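Local coordinates for protein retinol dehydratase (Spodoptera frugiperda, PDB 1X8K) that probably acts as a sulfotransferase-family enzyme that dehydrates retinol to anhydroretinol, probably with the sulfonate donor 3'-phosphoadenosine 5'-phosphosulfate, at residues D65-S70 against V161-P166. The protein carries 2 engineered substitutions. Numbering follows the deposited sequence.
Sequences DVFVAS and VKTHLP. With ANR (anhydroretinol), chain E.
Phe-67 and Val-161 lie side by side on one face of the central parallel sheet in the P-loop-type sulfotransferase fold, on neighbouring strands; the axes of 66-70 and 161-163 run 16° apart. At this end packing is tight. CB of Val-161 stands 3.7 Å from the Phe-67 ring centroid, almost on the ring normal, a CH-pi contact over the ring face. CG1 of Val-161, anti to its backbone N (chi1 -177°), lies over the CD2–CE2 side, whereas CG2 is nearest CE1 and CZ. Replacing Phe-67 by an alanine removes the ring and is likely to leave a gap beside both Val-161 methyls and Met-180 of the strand 179-184.

Backbone bonding confirms the register: Val-161 N donates to Val-66 O at 2.9 Å and Val-68 N to Val-161 O at 2.8 Å, both nearly straight. Toward the C-terminal ends the pairing slackens, with Thr-163 N to Val-68 O bent to 139°. There the chain turns off in an ST turn, Leu-165 N donating to Thr-163 OG1, and strand pairing gives way to a side-chain bond near both ligands. NE2 of His-164 lies 3.2 Å from C15 of anhydroretinol, and bound adenosine-3'-5'-diphosphate is close by. ND1 of His-164 donates only weakly to Ser-70 OG, which is hydrogen-bonded to Thr-76 OG1, and more firmly to Ser-70 O at 3.1 Å, the acceptor lying in the ring plane but the donor well above the carbonyl plane.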
loop_
_atom_site.group_PDB
_atom_site.type_symbol
_atom_site.label_atom_id
_atom_site.label_comp_id
_atom_site.label_asym_id
_atom_site.label_seq_id
_atom_site.Cartn_x
_atom_site.Cartn_y
_atom_site.Cartn_z
ATOM N N ASP A 65 -31.136 -20.198 24.554
ATOM C CA ASP A 65 -30.201 -19.270 23.932
ATOM C C ASP A 65 -30.861 -18.546 22.764
ATOM O O ASP A 65 -31.486 -19.159 21.926
ATOM C CB ASP A 65 -28.956 -20.017 23.442
ATOM C CG ASP A 65 -28.099 -20.576 24.584
ATOM O OD1 ASP A 65 -28.483 -20.465 25.772
ATOM O OD2 ASP A 65 -27.008 -21.156 24.383
ATOM N N VAL A 66 -30.737 -17.233 22.711
ATOM C CA VAL A 66 -31.127 -16.491 21.514
ATOM C C VAL A 66 -29.883 -15.817 20.963
ATOM O O VAL A 66 -29.141 -15.188 21.728
ATOM C CB VAL A 66 -32.211 -15.417 21.807
ATOM C CG1 VAL A 66 -32.695 -14.784 20.512
ATOM C CG2 VAL A 66 -33.389 -16.039 22.529
ATOM N N PHE A 67 -29.651 -15.950 19.660
ATOM C CA PHE A 67 -28.504 -15.307 19.030
ATOM C C PHE A 67 -28.946 -14.187 18.126
ATOM O O PHE A 67 -29.928 -14.331 17.375
ATOM C CB PHE A 67 -27.723 -16.289 18.154
ATOM C CG PHE A 67 -26.698 -17.105 18.884
ATOM C CD1 PHE A 67 -27.076 -18.123 19.746
ATOM C CD2 PHE A 67 -25.348 -16.903 18.651
ATOM C CE1 PHE A 67 -26.124 -18.908 20.387
ATOM C CE2 PHE A 67 -24.381 -17.695 19.290
ATOM C CZ PHE A 67 -24.770 -18.694 20.162
ATOM N N VAL A 68 -28.201 -13.084 18.167
ATOM C CA VAL A 68 -28.330 -12.034 17.163
ATOM C C VAL A 68 -27.030 -11.931 16.360
ATOM O O VAL A 68 -25.968 -11.651 16.922
ATOM C CB VAL A 68 -28.772 -10.691 17.795
ATOM C CG1 VAL A 68 -28.690 -9.514 16.786
ATOM C CG2 VAL A 68 -30.176 -10.847 18.389
ATOM N N ALA A 69 -27.128 -12.189 15.056
ATOM C CA ALA A 69 -25.968 -12.311 14.163
ATOM C C ALA A 69 -26.059 -11.343 12.993
ATOM O O ALA A 69 -27.112 -10.744 12.727
ATOM C CB ALA A 69 -25.815 -13.754 13.648
ATOM N N SER A 70 -24.959 -11.198 12.274
ATOM C CA SER A 70 -24.878 -10.186 11.240
ATOM C C SER A 70 -23.432 -10.036 10.812
ATOM O O SER A 70 -22.512 -10.235 11.622
ATOM C CB SER A 70 -25.357 -8.855 11.822
ATOM O OG SER A 70 -24.535 -8.485 12.924
ATOM N N VAL A 161 -26.947 -13.764 23.055
ATOM C CA VAL A 161 -25.633 -13.746 22.412
ATOM C C VAL A 161 -25.562 -12.794 21.225
ATOM O O VAL A 161 -26.420 -12.810 20.358
ATOM C CB VAL A 161 -25.156 -15.173 21.992
ATOM C CG1 VAL A 161 -23.736 -15.131 21.378
ATOM C CG2 VAL A 161 -25.187 -16.151 23.186
ATOM N N LYS A 162 -24.525 -11.964 21.200
ATOM C CA LYS A 162 -24.200 -11.139 20.044
ATOM C C LYS A 162 -23.016 -11.787 19.353
ATOM O O LYS A 162 -22.164 -12.381 20.021
ATOM C CB LYS A 162 -23.818 -9.721 20.503
ATOM C CG LYS A 162 -23.440 -8.732 19.396
ATOM C CD LYS A 162 -22.965 -7.404 19.974
ATOM C CE LYS A 162 -22.206 -6.569 18.932
ATOM N NZ LYS A 162 -21.547 -5.399 19.557
ATOM N N THR A 163 -22.960 -11.686 18.025
ATOM C CA THR A 163 -21.828 -12.223 17.272
ATOM C C THR A 163 -21.821 -11.747 15.836
ATOM O O THR A 163 -22.882 -11.588 15.220
ATOM C CB THR A 163 -21.798 -13.777 17.300
ATOM O OG1 THR A 163 -20.569 -14.243 16.719
ATOM C CG2 THR A 163 -22.866 -14.365 16.382
ATOM N N HIS A 164 -20.617 -11.545 15.306
ATOM C CA HIS A 164 -20.414 -11.195 13.911
ATOM C C HIS A 164 -19.765 -12.389 13.182
ATOM O O HIS A 164 -19.276 -12.268 12.052
ATOM C CB HIS A 164 -19.576 -9.924 13.827
ATOM C CG HIS A 164 -20.286 -8.693 14.328
ATOM N ND1 HIS A 164 -21.493 -8.252 13.816
ATOM C CD2 HIS A 164 -19.953 -7.807 15.298
ATOM C CE1 HIS A 164 -21.864 -7.153 14.441
ATOM N NE2 HIS A 164 -20.948 -6.860 15.345
ATOM N N LEU A 165 -19.800 -13.551 13.841
ATOM C CA LEU A 165 -19.302 -14.819 13.285
ATOM C C LEU A 165 -20.206 -15.461 12.218
ATOM O O LEU A 165 -21.438 -15.487 12.343
ATOM C CB LEU A 165 -19.032 -15.849 14.409
ATOM C CG LEU A 165 -17.872 -15.608 15.391
ATOM C CD1 LEU A 165 -17.899 -16.650 16.485
ATOM C CD2 LEU A 165 -16.500 -15.572 14.708
ATOM N N PRO A 166 -19.578 -15.989 11.167
ATOM C CA PRO A 166 -20.282 -16.793 10.160
ATOM C C PRO A 166 -20.811 -18.053 10.815
ATOM O O PRO A 166 -20.267 -18.444 11.854
ATOM C CB PRO A 166 -19.171 -17.169 9.180
ATOM C CG PRO A 166 -18.109 -16.183 9.401
ATOM C CD PRO A 166 -18.151 -15.831 10.847
HETATM C C15 ANR E . -19.930 -4.114 16.603
HETATM C C14 ANR E . -18.843 -3.453 17.108
HETATM C C13 ANR E . -18.471 -3.029 18.389
HETATM C C20 ANR E . -19.481 -2.857 19.565
HETATM C C12 ANR E . -17.127 -2.752 18.616
HETATM C C11 ANR E . -16.457 -2.334 19.761
HETATM C C10 ANR E . -15.438 -3.061 20.327
HETATM C C9 ANR E . -14.609 -2.941 21.422
HETATM C C19 ANR E . -15.056 -3.419 22.838
HETATM C C8 ANR E . -13.358 -2.398 21.198
HETATM C C7 ANR E . -12.347 -2.213 22.093
HETATM C C6 ANR E . -10.977 -1.884 22.219
HETATM C C1 ANR E . -9.871 -1.430 21.074
HETATM C C17 ANR E . -10.260 -0.083 20.384
HETATM C C18 ANR E . -9.484 -2.533 20.072
HETATM C C2 ANR E . -8.403 -1.098 21.511
HETATM C C3 ANR E . -8.077 -1.207 23.005
HETATM C C4 ANR E . -9.259 -1.642 23.880
HETATM C C5 ANR E . -10.545 -1.945 23.540
HETATM C C16 ANR E . -11.380 -2.332 24.799
#